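Local atomic coordinates of acinetobacter secreted protease CpaA (Acinetobacter nosocomialis M2, PDB entry 6O38), a protein that is a secreted zinc metalloprotease, probably a type II secretion substrate, that forms a complex with its chaperone CpaB. Residues V98-G103 and K125-I130; V119-D124 and S146-S151; V142-T147 and Y173-Y178; V150-D155 and F165-G170; K190-N195 and V206-T211. All coordinates share one frame; numbering follows the deposited sequence.

Contact 1 (V98-G103 and K125-I130)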
# COMPACT_ATOMS: atom_id res chain seq x y z
N VAL A 98 -9.27 -16.69 -28.19
CA VAL A 98 -9.94 -16.07 -29.33
C VAL A 98 -8.91 -15.24 -30.08
O VAL A 98 -8.03 -14.62 -29.46
CB VAL A 98 -11.15 -15.22 -28.89
CG1 VAL A 98 -10.72 -14.07 -27.99
CG2 VAL A 98 -11.91 -14.70 -30.11
N SER A 99 -9.00 -15.23 -31.40
CA SER A 99 -8.02 -14.54 -32.22
C SER A 99 -8.70 -13.71 -33.29
O SER A 99 -9.80 -14.04 -33.74
CB SER A 99 -7.06 -15.54 -32.88
OG SER A 99 -6.42 -16.36 -31.92
N PRO A 100 -8.06 -12.62 -33.72
CA PRO A 100 -8.55 -11.90 -34.90
C PRO A 100 -8.43 -12.77 -36.15
O PRO A 100 -7.44 -13.50 -36.32
CB PRO A 100 -7.65 -10.67 -34.98
CG PRO A 100 -6.41 -11.07 -34.25
CD PRO A 100 -6.88 -11.97 -33.14
N THR A 101 -9.43 -12.69 -37.02
CA THR A 101 -9.48 -13.55 -38.20
C THR A 101 -9.36 -12.79 -39.51
O THR A 101 -9.03 -13.40 -40.53
CB THR A 101 -10.78 -14.37 -38.22
OG1 THR A 101 -11.90 -13.48 -38.22
CG2 THR A 101 -10.85 -15.28 -37.00
N THR A 102 -9.63 -11.49 -39.52
CA THR A 102 -9.50 -10.66 -40.71
C THR A 102 -8.16 -9.94 -40.68
O THR A 102 -7.81 -9.33 -39.67
CB THR A 102 -10.65 -9.65 -40.80
OG1 THR A 102 -10.39 -8.56 -39.91
CG2 THR A 102 -11.97 -10.31 -40.43
N GLY A 103 -7.43 -10.01 -41.79
CA GLY A 103 -6.13 -9.37 -41.88
C GLY A 103 -6.22 -7.87 -42.10
O GLY A 103 -5.28 -7.26 -42.61
N LYS A 125 -3.22 -15.21 -37.88
CA LYS A 125 -4.43 -14.62 -37.29
C LYS A 125 -4.03 -13.26 -36.73
O LYS A 125 -3.67 -13.14 -35.55
CB LYS A 125 -5.05 -15.52 -36.23
CG LYS A 125 -5.37 -16.92 -36.71
CD LYS A 125 -6.05 -17.74 -35.63
CE LYS A 125 -6.69 -18.99 -36.21
NZ LYS A 125 -7.48 -19.71 -35.17
N TRP A 126 -4.11 -12.22 -37.57
CA TRP A 126 -3.52 -10.93 -37.25
C TRP A 126 -4.46 -9.81 -37.67
O TRP A 126 -5.29 -9.97 -38.57
CB TRP A 126 -2.16 -10.77 -37.95
CG TRP A 126 -1.51 -9.43 -37.75
CD1 TRP A 126 -0.67 -9.06 -36.73
CD2 TRP A 126 -1.65 -8.28 -38.59
NE1 TRP A 126 -0.28 -7.76 -36.89
CE2 TRP A 126 -0.87 -7.25 -38.02
CE3 TRP A 126 -2.36 -8.02 -39.76
CZ2 TRP A 126 -0.78 -5.98 -38.59
CZ3 TRP A 126 -2.27 -6.76 -40.32
CH2 TRP A 126 -1.49 -5.76 -39.74
N ALA A 127 -4.31 -8.66 -37.01
CA ALA A 127 -5.02 -7.44 -37.36
C ALA A 127 -4.18 -6.26 -36.89
O ALA A 127 -3.50 -6.33 -35.87
CB ALA A 127 -6.42 -7.39 -36.74
N GLN A 128 -4.25 -5.16 -37.66
CA GLN A 128 -3.46 -3.98 -37.33
C GLN A 128 -3.82 -3.44 -35.95
O GLN A 128 -2.94 -3.14 -35.14
CB GLN A 128 -3.66 -2.90 -38.39
CG GLN A 128 -2.90 -1.61 -38.14
CD GLN A 128 -1.40 -1.76 -38.36
OE1 GLN A 128 -0.95 -2.10 -39.45
NE2 GLN A 128 -0.62 -1.51 -37.31
N THR A 129 -5.11 -3.32 -35.67
CA THR A 129 -5.59 -2.82 -34.38
C THR A 129 -6.74 -3.69 -33.92
O THR A 129 -7.73 -3.84 -34.63
CB THR A 129 -6.03 -1.36 -34.48
OG1 THR A 129 -4.97 -0.56 -35.02
CG2 THR A 129 -6.41 -0.82 -33.11
N ILE A 130 -6.60 -4.27 -32.73
CA ILE A 130 -7.66 -5.06 -32.12
C ILE A 130 -8.30 -4.24 -31.01
O ILE A 130 -7.63 -3.45 -30.33
CB ILE A 130 -7.14 -6.41 -31.58
CG1 ILE A 130 -6.01 -6.19 -30.56
CG2 ILE A 130 -6.66 -7.30 -32.72
CD1 ILE A 130 -5.98 -7.23 -29.46
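Pro100 lays its ring against the small apolar patch made by Ala127 and Ile130. Its CB meets Ala127 CB at 3.9 Å, and its CG comes within 4.1 Å of Ile130 CG2. The Ile130 branch stands there because CG2 is anti to the carbonyl carbon, with CG1 taking the slot between N and C (chi1 57°). Lys125 runs extended past Ser99, its CD lying 3.7 Å from Ser99 CB, while the Ser99 hydroxyl is hydrogen-bonded to the Leu120 backbone oxygen. Here the loop after strand 90-98 passes beside the chain leading into strand 129-131, part of the predicted StcE-type beta-sandwich domain, and no conventional hydrogen bond joins the two segments. Instead, Gly103 CA directs a C-H at Trp126 O over 3.5 Å, with 162° at the hydrogen. The Trp126 ring takes Gly103 O at its edge, nearest CZ3 at 3.8 Å, while Gln128 N sits above one face, toward the rim. Glu107 OE1 is hydrogen-bonded to Thr102 OG1, and Glu107 OE2 to Thr101 N.

Contact 2 (V119-D124 and S146-S151)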
# COMPACT_ATOMS: atom_id res chain seq x y z
N VAL A 119 -6.72 -13.49 -25.54
CA VAL A 119 -6.70 -12.98 -26.91
C VAL A 119 -5.28 -13.17 -27.44
O VAL A 119 -4.33 -12.56 -26.94
CB VAL A 119 -7.13 -11.51 -26.98
CG1 VAL A 119 -6.98 -10.98 -28.39
CG2 VAL A 119 -8.57 -11.36 -26.51
N LEU A 120 -5.14 -14.02 -28.45
CA LEU A 120 -3.84 -14.45 -28.95
C LEU A 120 -3.72 -14.06 -30.42
O LEU A 120 -4.59 -14.38 -31.23
CB LEU A 120 -3.69 -15.97 -28.73
CG LEU A 120 -2.52 -16.83 -29.22
CD1 LEU A 120 -2.91 -17.54 -30.49
CD2 LEU A 120 -1.22 -16.04 -29.39
N ILE A 121 -2.63 -13.36 -30.74
CA ILE A 121 -2.36 -12.87 -32.09
C ILE A 121 -1.21 -13.67 -32.70
O ILE A 121 -0.17 -13.85 -32.06
CB ILE A 121 -2.03 -11.37 -32.08
CG1 ILE A 121 -3.23 -10.56 -31.57
CG2 ILE A 121 -1.61 -10.90 -33.46
CD1 ILE A 121 -2.99 -9.07 -31.56
N GLN A 122 -1.41 -14.15 -33.92
CA GLN A 122 -0.42 -14.94 -34.64
C GLN A 122 -0.16 -14.36 -36.02
O GLN A 122 -0.86 -13.45 -36.48
CB GLN A 122 -0.87 -16.40 -34.78
CG GLN A 122 -1.41 -17.03 -33.52
CD GLN A 122 -1.83 -18.47 -33.73
OE1 GLN A 122 -2.78 -18.76 -34.45
NE2 GLN A 122 -1.10 -19.39 -33.10
N ASP A 123 0.86 -14.91 -36.68
CA ASP A 123 1.18 -14.51 -38.05
C ASP A 123 -0.01 -14.72 -38.97
O ASP A 123 -0.32 -13.86 -39.81
CB ASP A 123 2.40 -15.29 -38.55
CG ASP A 123 3.71 -14.67 -38.12
OD1 ASP A 123 3.70 -13.49 -37.72
OD2 ASP A 123 4.75 -15.36 -38.17
N ASP A 124 -0.72 -15.84 -38.81
CA ASP A 124 -1.85 -16.20 -39.66
C ASP A 124 -3.18 -15.70 -39.12
O ASP A 124 -4.18 -15.74 -39.85
CB ASP A 124 -1.90 -17.72 -39.84
CG ASP A 124 -1.91 -18.46 -38.51
OD1 ASP A 124 -1.76 -17.80 -37.46
OD2 ASP A 124 -2.05 -19.71 -38.51
N SER A 146 0.75 -11.86 -28.14
CA SER A 146 1.04 -11.93 -29.56
C SER A 146 2.31 -12.73 -29.79
O SER A 146 3.31 -12.53 -29.09
CB SER A 146 1.19 -10.53 -30.17
OG SER A 146 1.62 -10.61 -31.52
N THR A 147 2.26 -13.64 -30.76
CA THR A 147 3.44 -14.35 -31.24
C THR A 147 3.77 -13.99 -32.68
O THR A 147 4.69 -14.58 -33.27
CB THR A 147 3.25 -15.87 -31.11
OG1 THR A 147 2.28 -16.31 -32.06
CG2 THR A 147 2.79 -16.23 -29.71
N ALA A 148 3.05 -13.04 -33.27
CA ALA A 148 3.28 -12.66 -34.65
C ALA A 148 4.57 -11.86 -34.78
O ALA A 148 5.07 -11.25 -33.83
CB ALA A 148 2.10 -11.83 -35.18
N SER A 149 5.13 -11.87 -36.00
CA SER A 149 6.36 -11.16 -36.27
C SER A 149 6.13 -9.71 -36.70
O SER A 149 7.05 -8.90 -36.60
CB SER A 149 7.17 -11.88 -37.36
OG SER A 149 6.45 -11.93 -38.58
N VAL A 150 4.93 -9.38 -37.17
CA VAL A 150 4.55 -8.01 -37.47
C VAL A 150 3.73 -7.49 -36.30
O VAL A 150 2.82 -8.18 -35.81
CB VAL A 150 3.78 -7.91 -38.80
CG1 VAL A 150 2.57 -6.99 -38.67
CG2 VAL A 150 4.70 -7.44 -39.91
N SER A 151 4.05 -6.29 -35.83
CA SER A 151 3.46 -5.77 -34.60
C SER A 151 2.06 -5.24 -34.85
O SER A 151 1.67 -4.90 -35.97
CB SER A 151 4.35 -4.68 -34.01
OG SER A 151 4.33 -3.51 -34.81
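Ile121 and Asp123 supply the acceptors that the 146-151 loop binds. Thr147 N gives a nearly straight bond of 2.8 Å to Ile121 O, arriving almost head-on to the carbonyl, and Thr147 OG1 adds a weak one to the same oxygen. Further on, Asp123 OD1 is gripped twice by Ser149: the backbone N reaches it at 2.8 Å and the hydroxyl OG at 3.3 Å. Both donors come on the syn side of the carboxylate, the amide 18° from its plane and the hydroxyl 32°. Ser149 OG can join in because it lies between its own backbone N and carbonyl carbon (chi1 62°).

The apolar contacts are thinner. Ile121 CG2 faces Ala148 CB at 4.2 Å, and Leu120 CD2 lies 4.0 Å from Thr147 CG2. Ala148 CB also settles against the Gln122 carbonyl carbon, while Trp126 and Leu167 pack on Ile121. A single parallel bridge, Ile121 with Ser146, marks where neighbouring strands 116-121 and 141-146 give way to loops within the predicted StcE-type beta-sandwich domain.

Contact 3 (V142-T147 and Y173-Y178)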
# COMPACT_ATOMS: atom_id res chain seq x y z
N VAL A 142 -8.79 -10.52 -19.20
CA VAL A 142 -8.34 -10.96 -20.52
C VAL A 142 -6.83 -10.85 -20.59
O VAL A 142 -6.24 -9.86 -20.14
CB VAL A 142 -9.00 -10.12 -21.64
CG1 VAL A 142 -8.42 -10.48 -22.99
CG2 VAL A 142 -10.51 -10.32 -21.63
N GLN A 143 -6.19 -11.87 -21.15
CA GLN A 143 -4.76 -11.86 -21.42
C GLN A 143 -4.55 -11.65 -22.91
O GLN A 143 -4.96 -12.48 -23.73
CB GLN A 143 -4.10 -13.17 -20.96
CG GLN A 143 -2.69 -13.36 -21.50
CD GLN A 143 -2.12 -14.73 -21.19
OE1 GLN A 143 -2.81 -15.74 -21.29
NE2 GLN A 143 -0.85 -14.76 -20.80
N VAL A 144 -3.91 -10.54 -23.26
CA VAL A 144 -3.61 -10.21 -24.65
C VAL A 144 -2.16 -10.56 -24.92
O VAL A 144 -1.25 -9.99 -24.29
CB VAL A 144 -3.90 -8.73 -24.95
CG1 VAL A 144 -3.78 -8.46 -26.44
CG2 VAL A 144 -5.28 -8.34 -24.45
N VAL A 145 -1.93 -11.49 -25.84
CA VAL A 145 -0.60 -12.01 -26.13
C VAL A 145 -0.45 -12.14 -27.64
O VAL A 145 -1.41 -12.46 -28.34
CB VAL A 145 -0.36 -13.36 -25.42
CG1 VAL A 145 -1.40 -14.39 -25.85
CG2 VAL A 145 1.05 -13.87 -25.68
N SER A 146 0.75 -11.86 -28.14
CA SER A 146 1.04 -11.93 -29.56
C SER A 146 2.31 -12.73 -29.79
O SER A 146 3.31 -12.53 -29.09
CB SER A 146 1.19 -10.53 -30.17
OG SER A 146 1.62 -10.61 -31.52
N THR A 147 2.26 -13.64 -30.76
CA THR A 147 3.44 -14.35 -31.24
C THR A 147 3.77 -13.99 -32.68
O THR A 147 4.69 -14.58 -33.27
CB THR A 147 3.25 -15.87 -31.11
OG1 THR A 147 2.28 -16.31 -32.06
CG2 THR A 147 2.79 -16.23 -29.71
N TYR A 173 -0.18 -8.58 -22.07
CA TYR A 173 -0.92 -7.61 -21.27
C TYR A 173 -2.15 -8.27 -20.68
O TYR A 173 -2.88 -8.98 -21.39
CB TYR A 173 -1.34 -6.39 -22.11
CG TYR A 173 -0.20 -5.72 -22.84
CD1 TYR A 173 1.00 -5.43 -22.20
CD2 TYR A 173 -0.33 -5.36 -24.18
CE1 TYR A 173 2.04 -4.81 -22.87
CE2 TYR A 173 0.70 -4.74 -24.85
CZ TYR A 173 1.88 -4.47 -24.20
OH TYR A 173 2.91 -3.85 -24.87
N TRP A 174 -2.39 -8.05 -19.39
CA TRP A 174 -3.58 -8.54 -18.71
C TRP A 174 -4.46 -7.35 -18.34
O TRP A 174 -3.99 -6.40 -17.70
CB TRP A 174 -3.21 -9.34 -17.46
CG TRP A 174 -2.56 -10.66 -17.74
CD1 TRP A 174 -1.30 -10.87 -18.23
CD2 TRP A 174 -3.13 -11.96 -17.54
NE1 TRP A 174 -1.05 -12.21 -18.35
CE2 TRP A 174 -2.16 -12.91 -17.93
CE3 TRP A 174 -4.36 -12.42 -17.07
CZ2 TRP A 174 -2.39 -14.28 -17.87
CZ3 TRP A 174 -4.59 -13.78 -17.00
CH2 TRP A 174 -3.61 -14.70 -17.40
N PHE A 175 -5.73 -7.42 -18.72
CA PHE A 175 -6.70 -6.37 -18.43
C PHE A 175 -7.88 -6.95 -17.66
O PHE A 175 -8.27 -8.10 -17.86
CB PHE A 175 -7.23 -5.71 -19.71
CG PHE A 175 -6.18 -4.97 -20.49
CD1 PHE A 175 -5.88 -3.65 -20.19
CD2 PHE A 175 -5.50 -5.58 -21.53
CE1 PHE A 175 -4.92 -2.96 -20.91
CE2 PHE A 175 -4.54 -4.90 -22.25
CZ PHE A 175 -4.25 -3.59 -21.94
N LYS A 176 -8.45 -6.13 -16.78
CA LYS A 176 -9.69 -6.47 -16.09
C LYS A 176 -10.67 -5.32 -16.28
O LYS A 176 -10.31 -4.15 -16.11
CB LYS A 176 -9.46 -6.73 -14.60
CG LYS A 176 -10.69 -7.24 -13.86
CD LYS A 176 -10.32 -7.90 -12.55
CE LYS A 176 -9.82 -6.89 -11.53
NZ LYS A 176 -9.65 -7.51 -10.18
N TYR A 177 -11.91 -5.66 -16.64
CA TYR A 177 -12.93 -4.66 -16.94
C TYR A 177 -13.65 -4.24 -15.67
O TYR A 177 -14.12 -5.08 -14.90
CB TYR A 177 -13.93 -5.21 -17.96
CG TYR A 177 -14.92 -4.18 -18.46
CD1 TYR A 177 -14.57 -3.26 -19.43
CD2 TYR A 177 -16.21 -4.13 -17.95
CE1 TYR A 177 -15.47 -2.32 -19.89
CE2 TYR A 177 -17.13 -3.20 -18.40
CZ TYR A 177 -16.75 -2.29 -19.37
OH TYR A 177 -17.65 -1.36 -19.83
N TYR A 178 -13.72 -2.93 -15.45
CA TYR A 178 -14.43 -2.34 -14.31
C TYR A 178 -15.67 -1.64 -14.84
O TYR A 178 -15.56 -0.60 -15.51
CB TYR A 178 -13.54 -1.38 -13.54
CG TYR A 178 -12.47 -2.04 -12.70
CD1 TYR A 178 -11.39 -2.69 -13.29
CD2 TYR A 178 -12.54 -2.01 -11.31
CE1 TYR A 178 -10.42 -3.30 -12.52
CE2 TYR A 178 -11.57 -2.62 -10.53
CZ TYR A 178 -10.51 -3.26 -11.14
OH TYR A 178 -9.54 -3.86 -10.37
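Val142 and Phe175 trade two backbone hydrogen bonds, Val142 N to Phe175 O at 2.8 Å and Phe175 N to Val142 O at 2.9 Å. Val144 and Tyr173 repeat the exchange, with Val144 N to Tyr173 O at 2.6 Å and Tyr173 N to Val144 O at 2.8 Å. Between these two hydrogen-bonded pairs sits the non-hydrogen-bonded pair Gln143 and Trp174, where Trp174 CA turns a C-H toward Val142 O.

That middle pair carries the main side-chain overlap. Gln143 CB lies over the six-membered ring of Trp174, 3.6 Å from its centroid and nearly over its centre, a CH-pi contact. With CG anti to the backbone N (chi1 166°) and the chain extended beyond, the glutamine continues across the indole: its CD lies 3.4 Å from Trp174 CZ2, and the amide plane is tilted 39° from the ring. Glu172 OE2 accepts a hydrogen bond from Trp174 NE1 and a weak one from Gln143 NE2, tying the two side chains to one carboxylate.

On the other face, Val144 CG2 meets the edge of the Phe175 ring at CD2, 4.0 Å away. Phe165 packs edge-to-face with both Phe175 and Tyr173. The axes of strand segments 142-146 and 173-178 approach to 4.7 Å, their N-to-C directions 156° apart, in an antiparallel ladder with a buried, largely apolar face of Val142, Val144, Tyr173 and Phe175, as expected in a beta-sandwich.

Contact 4 (V150-D155 and F165-G170)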
# COMPACT_ATOMS: atom_id res chain seq x y z
N VAL A 150 4.93 -9.38 -37.17
CA VAL A 150 4.55 -8.01 -37.47
C VAL A 150 3.73 -7.49 -36.30
O VAL A 150 2.82 -8.18 -35.81
CB VAL A 150 3.78 -7.91 -38.80
CG1 VAL A 150 2.57 -6.99 -38.67
CG2 VAL A 150 4.70 -7.44 -39.91
N SER A 151 4.05 -6.29 -35.83
CA SER A 151 3.46 -5.77 -34.60
C SER A 151 2.06 -5.24 -34.85
O SER A 151 1.67 -4.90 -35.97
CB SER A 151 4.35 -4.68 -34.01
OG SER A 151 4.33 -3.51 -34.81
N SER A 152 1.29 -5.16 -33.76
CA SER A 152 -0.06 -4.60 -33.78
C SER A 152 -0.26 -3.83 -32.48
O SER A 152 0.68 -3.65 -31.69
CB SER A 152 -1.11 -5.71 -33.96
OG SER A 152 -0.78 -6.86 -33.19
N ASP A 153 -1.48 -3.36 -32.24
CA ASP A 153 -1.77 -2.59 -31.04
C ASP A 153 -3.24 -2.74 -30.68
O ASP A 153 -4.04 -3.28 -31.44
CB ASP A 153 -1.39 -1.11 -31.22
CG ASP A 153 -1.93 -0.51 -32.51
OD1 ASP A 153 -2.83 -1.12 -33.12
OD2 ASP A 153 -1.46 0.57 -32.90
N ILE A 154 -3.58 -2.23 -29.49
CA ILE A 154 -4.92 -2.32 -28.93
C ILE A 154 -5.58 -0.95 -29.03
O ILE A 154 -4.95 0.07 -28.73
CB ILE A 154 -4.89 -2.81 -27.47
CG1 ILE A 154 -4.21 -4.17 -27.38
CG2 ILE A 154 -6.30 -2.87 -26.89
CD1 ILE A 154 -3.99 -4.65 -25.96
N ASP A 155 -6.84 -0.93 -29.47
CA ASP A 155 -7.62 0.30 -29.46
C ASP A 155 -7.71 0.84 -28.04
O ASP A 155 -7.97 0.10 -27.09
CB ASP A 155 -9.01 0.06 -30.04
CG ASP A 155 -9.78 1.36 -30.29
OD1 ASP A 155 -9.78 2.25 -29.42
OD2 ASP A 155 -10.40 1.48 -31.37
N PHE A 165 0.19 0.49 -25.81
CA PHE A 165 -0.20 -0.92 -25.82
C PHE A 165 0.03 -1.51 -27.22
O PHE A 165 -0.90 -1.86 -27.95
CB PHE A 165 -1.65 -1.08 -25.39
CG PHE A 165 -1.88 -0.82 -23.93
CD1 PHE A 165 -1.43 -1.71 -22.97
CD2 PHE A 165 -2.56 0.32 -23.51
CE1 PHE A 165 -1.64 -1.47 -21.62
CE2 PHE A 165 -2.77 0.56 -22.17
CZ PHE A 165 -2.31 -0.33 -21.22
N THR A 166 1.30 -1.61 -27.58
CA THR A 166 1.69 -2.25 -28.82
C THR A 166 2.04 -3.71 -28.55
O THR A 166 2.54 -4.07 -27.48
CB THR A 166 2.88 -1.54 -29.47
OG1 THR A 166 3.91 -1.35 -28.49
CG2 THR A 166 2.46 -0.19 -30.02
N LEU A 167 1.77 -4.56 -29.54
CA LEU A 167 1.89 -6.01 -29.40
C LEU A 167 2.89 -6.53 -30.42
O LEU A 167 2.60 -6.56 -31.62
CB LEU A 167 0.54 -6.69 -29.57
CG LEU A 167 -0.51 -6.39 -28.50
CD1 LEU A 167 -1.91 -6.58 -29.06
CD2 LEU A 167 -0.29 -7.28 -27.29
N LYS A 168 4.07 -6.94 -29.95
CA LYS A 168 5.05 -7.64 -30.76
C LYS A 168 5.20 -9.06 -30.23
O LYS A 168 4.55 -9.47 -29.26
CB LYS A 168 6.39 -6.89 -30.76
CG LYS A 168 7.18 -7.02 -29.47
CD LYS A 168 8.56 -6.38 -29.61
CE LYS A 168 9.35 -6.47 -28.32
NZ LYS A 168 8.84 -5.54 -27.27
N ASN A 169 6.06 -9.84 -30.90
CA ASN A 169 6.35 -11.20 -30.46
C ASN A 169 6.88 -11.21 -29.04
O ASN A 169 7.98 -10.71 -28.77
CB ASN A 169 7.34 -11.87 -31.41
CG ASN A 169 7.55 -13.34 -31.10
OD1 ASN A 169 6.74 -13.97 -30.42
ND2 ASN A 169 8.66 -13.90 -31.58
N GLY A 170 6.11 -11.78 -28.11
CA GLY A 170 6.48 -11.85 -26.71
C GLY A 170 5.73 -10.90 -25.81
O GLY A 170 5.87 -11.00 -24.58
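A beta hairpin formed by strands 152-154 and 166-167 is held at this contact, where Ser152 and Leu167 exchange backbone bonds. Leu167 N reaches Ser152 O at 2.6 Å from above the carbonyl plane, 36° out of it, and Ser152 N returns a bond of 2.9 Å to Leu167 O. A third, less straight bond links Ile154 N to Phe165 O at 3.1 Å, with 148° at the hydrogen.

On the face carrying Leu167, the side chains of Ile154 and Leu167 close up obliquely, Ile154 CG1 against Leu167 CD1 at 3.7 Å. Ile154 CB adds a contact with Phe165 CB at 4.2 Å. On the other face, Asp153 CB touches Thr166 CG2 at 4.1 Å, and Asp153 OD1 is hydrogen-bonded to Thr129 OG1.

Strand 129-131 runs parallel to 152-154 on the side away from 166-167, and Ile154 and Leu167 face Val144 and Tyr173 of strands 141-146 and 172-178.

Contact 5 (K190-N195 and V206-T211)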
# COMPACT_ATOMS: atom_id res chain seq x y z
N LYS A 190 3.69 -7.27 -18.82
CA LYS A 190 4.99 -7.92 -18.96
C LYS A 190 6.01 -6.89 -19.40
O LYS A 190 5.85 -6.29 -20.48
CB LYS A 190 4.91 -9.07 -19.97
CG LYS A 190 6.25 -9.70 -20.29
CD LYS A 190 6.08 -10.98 -21.09
CE LYS A 190 7.42 -11.55 -21.52
NZ LYS A 190 7.26 -12.67 -22.49
N PRO A 191 7.06 -6.64 -18.63
CA PRO A 191 7.97 -5.54 -18.94
C PRO A 191 8.85 -5.83 -20.15
O PRO A 191 9.24 -6.97 -20.41
CB PRO A 191 8.81 -5.40 -17.67
CG PRO A 191 8.83 -6.78 -17.11
CD PRO A 191 7.46 -7.35 -17.40
N GLN A 192 9.14 -4.77 -20.90
CA GLN A 192 10.17 -4.81 -21.93
C GLN A 192 11.52 -4.53 -21.28
O GLN A 192 11.74 -3.42 -20.77
CB GLN A 192 9.89 -3.80 -23.04
CG GLN A 192 10.90 -3.84 -24.17
CD GLN A 192 10.76 -2.67 -25.13
OE1 GLN A 192 9.80 -1.91 -25.06
NE2 GLN A 192 11.74 -2.51 -26.01
N LYS A 193 12.40 -5.52 -21.28
CA LYS A 193 13.66 -5.44 -20.56
C LYS A 193 14.76 -4.97 -21.51
O LYS A 193 14.93 -5.54 -22.59
CB LYS A 193 14.02 -6.78 -19.94
CG LYS A 193 13.09 -7.20 -18.81
CD LYS A 193 13.61 -8.41 -18.06
CE LYS A 193 12.66 -8.80 -16.93
NZ LYS A 193 13.10 -10.03 -16.23
N LEU A 194 15.50 -3.95 -21.09
CA LEU A 194 16.61 -3.41 -21.86
C LEU A 194 17.84 -3.30 -20.98
O LEU A 194 17.75 -2.87 -19.82
CB LEU A 194 16.27 -2.02 -22.44
CG LEU A 194 15.17 -1.93 -23.49
CD1 LEU A 194 14.95 -0.49 -23.90
CD2 LEU A 194 15.52 -2.78 -24.71
N ASN A 195 18.99 -3.69 -21.52
CA ASN A 195 20.27 -3.43 -20.89
C ASN A 195 20.79 -2.09 -21.37
O ASN A 195 20.81 -1.82 -22.57
CB ASN A 195 21.27 -4.55 -21.21
CG ASN A 195 20.84 -5.89 -20.65
OD1 ASN A 195 20.31 -5.97 -19.54
ND2 ASN A 195 21.08 -6.95 -21.41
N VAL A 206 9.84 5.24 -25.97
CA VAL A 206 9.43 3.97 -25.38
C VAL A 206 8.60 3.19 -26.39
O VAL A 206 8.01 3.76 -27.32
CB VAL A 206 8.66 4.17 -24.06
CG1 VAL A 206 9.56 4.79 -23.01
CG2 VAL A 206 7.43 5.04 -24.30
N ASN A 207 8.55 1.88 -26.21
CA ASN A 207 7.89 0.98 -27.14
C ASN A 207 6.75 0.18 -26.51
O ASN A 207 6.05 -0.54 -27.23
CB ASN A 207 8.91 -0.00 -27.74
CG ASN A 207 8.62 -0.33 -29.19
OD1 ASN A 207 7.68 0.20 -29.78
ND2 ASN A 207 9.44 -1.20 -29.77
N SER A 208 6.54 0.30 -25.20
CA SER A 208 5.57 -0.52 -24.49
C SER A 208 5.16 0.23 -23.23
O SER A 208 5.81 1.22 -22.84
CB SER A 208 6.17 -1.90 -24.15
OG SER A 208 7.11 -1.80 -23.10
N PRO A 209 4.08 -0.20 -22.56
CA PRO A 209 3.64 0.54 -21.36
C PRO A 209 4.59 0.42 -20.18
O PRO A 209 4.48 1.21 -19.24
CB PRO A 209 2.28 -0.09 -21.03
CG PRO A 209 1.87 -0.81 -22.26
CD PRO A 209 3.13 -1.26 -22.92
N LEU A 210 5.52 -0.54 -20.20
CA LEU A 210 6.45 -0.74 -19.08
C LEU A 210 7.81 -1.11 -19.64
O LEU A 210 7.99 -2.22 -20.16
CB LEU A 210 5.93 -1.81 -18.13
CG LEU A 210 6.79 -2.09 -16.89
CD1 LEU A 210 7.00 -0.80 -16.10
CD2 LEU A 210 6.15 -3.16 -16.02
N THR A 211 8.77 -0.20 -19.54
CA THR A 211 10.14 -0.43 -19.96
C THR A 211 11.02 -0.57 -18.73
O THR A 211 10.93 0.24 -17.80
CB THR A 211 10.64 0.71 -20.85
OG1 THR A 211 9.68 0.98 -21.87
CG2 THR A 211 11.97 0.34 -21.50
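Pro191 and Leu210 make the close apolar part of this contact: Pro191 CB rests 3.8 Å from Leu210 CD2, and Leu210 CG stands anti to its backbone N (chi1 -178°), which sets it 4.0 Å from Pro191 CB. Immediately beside them Gln192 N donates to Leu210 O over 2.9 Å, nearly straight at 167°. This is the one firm hydrogen bond between the segments. Two C-H...O contacts lie alongside, Pro191 CA to Leu210 O and Thr211 CA to Gln192 O, each 3.5 Å. Further along, Leu194 CD1 lies 3.9 Å from Thr211 CG2. Arg235 and Ile237 of strand 235-240 touch Leu210.

The looser side lies toward exposed Asn207. The Gln192 chain runs out extended beyond CG, and its OE1 comes within 3.4 Å of Asn207 CB, with the two amide planes 57° apart. Ser208 OG lies 3.3 Å from Gln192 OE1, at best a weak interaction.

Gln192 and Thr211 form a parallel bridge, so strands 183-195 and 210-215 run side by side, joined through a connection that includes helix 196-199, a junction leading into the next predicted StcE-type beta-sandwich domain.

Overall arrangement
Contacts 1 to 4 crowd together, with centres 8 to 15 Å apart, whereas contact 5 lies 13 to 23 Å from each of them. Along the chain contacts 1 and 2 interleave, contact 4 falls between the two segments of contact 3, and contact 5 follows last. Strands 116-121 and 141-146 join contacts 2 and 3 as parallel neighbours; strands 129-131 and 152-154, from contacts 1 and 4, pair in a separate four-stranded sheet. Leu167, Ile154 and Ile130 pack between the two layers, consistent with a beta-sandwich. Lys190 NZ, hydrogen-bonded to Gly170 O, and Pro209, packed on Phe165, tie the 142-178 region to the chain that follows; the zinc-binding His498, His502 and His508 lie much later in the sequence.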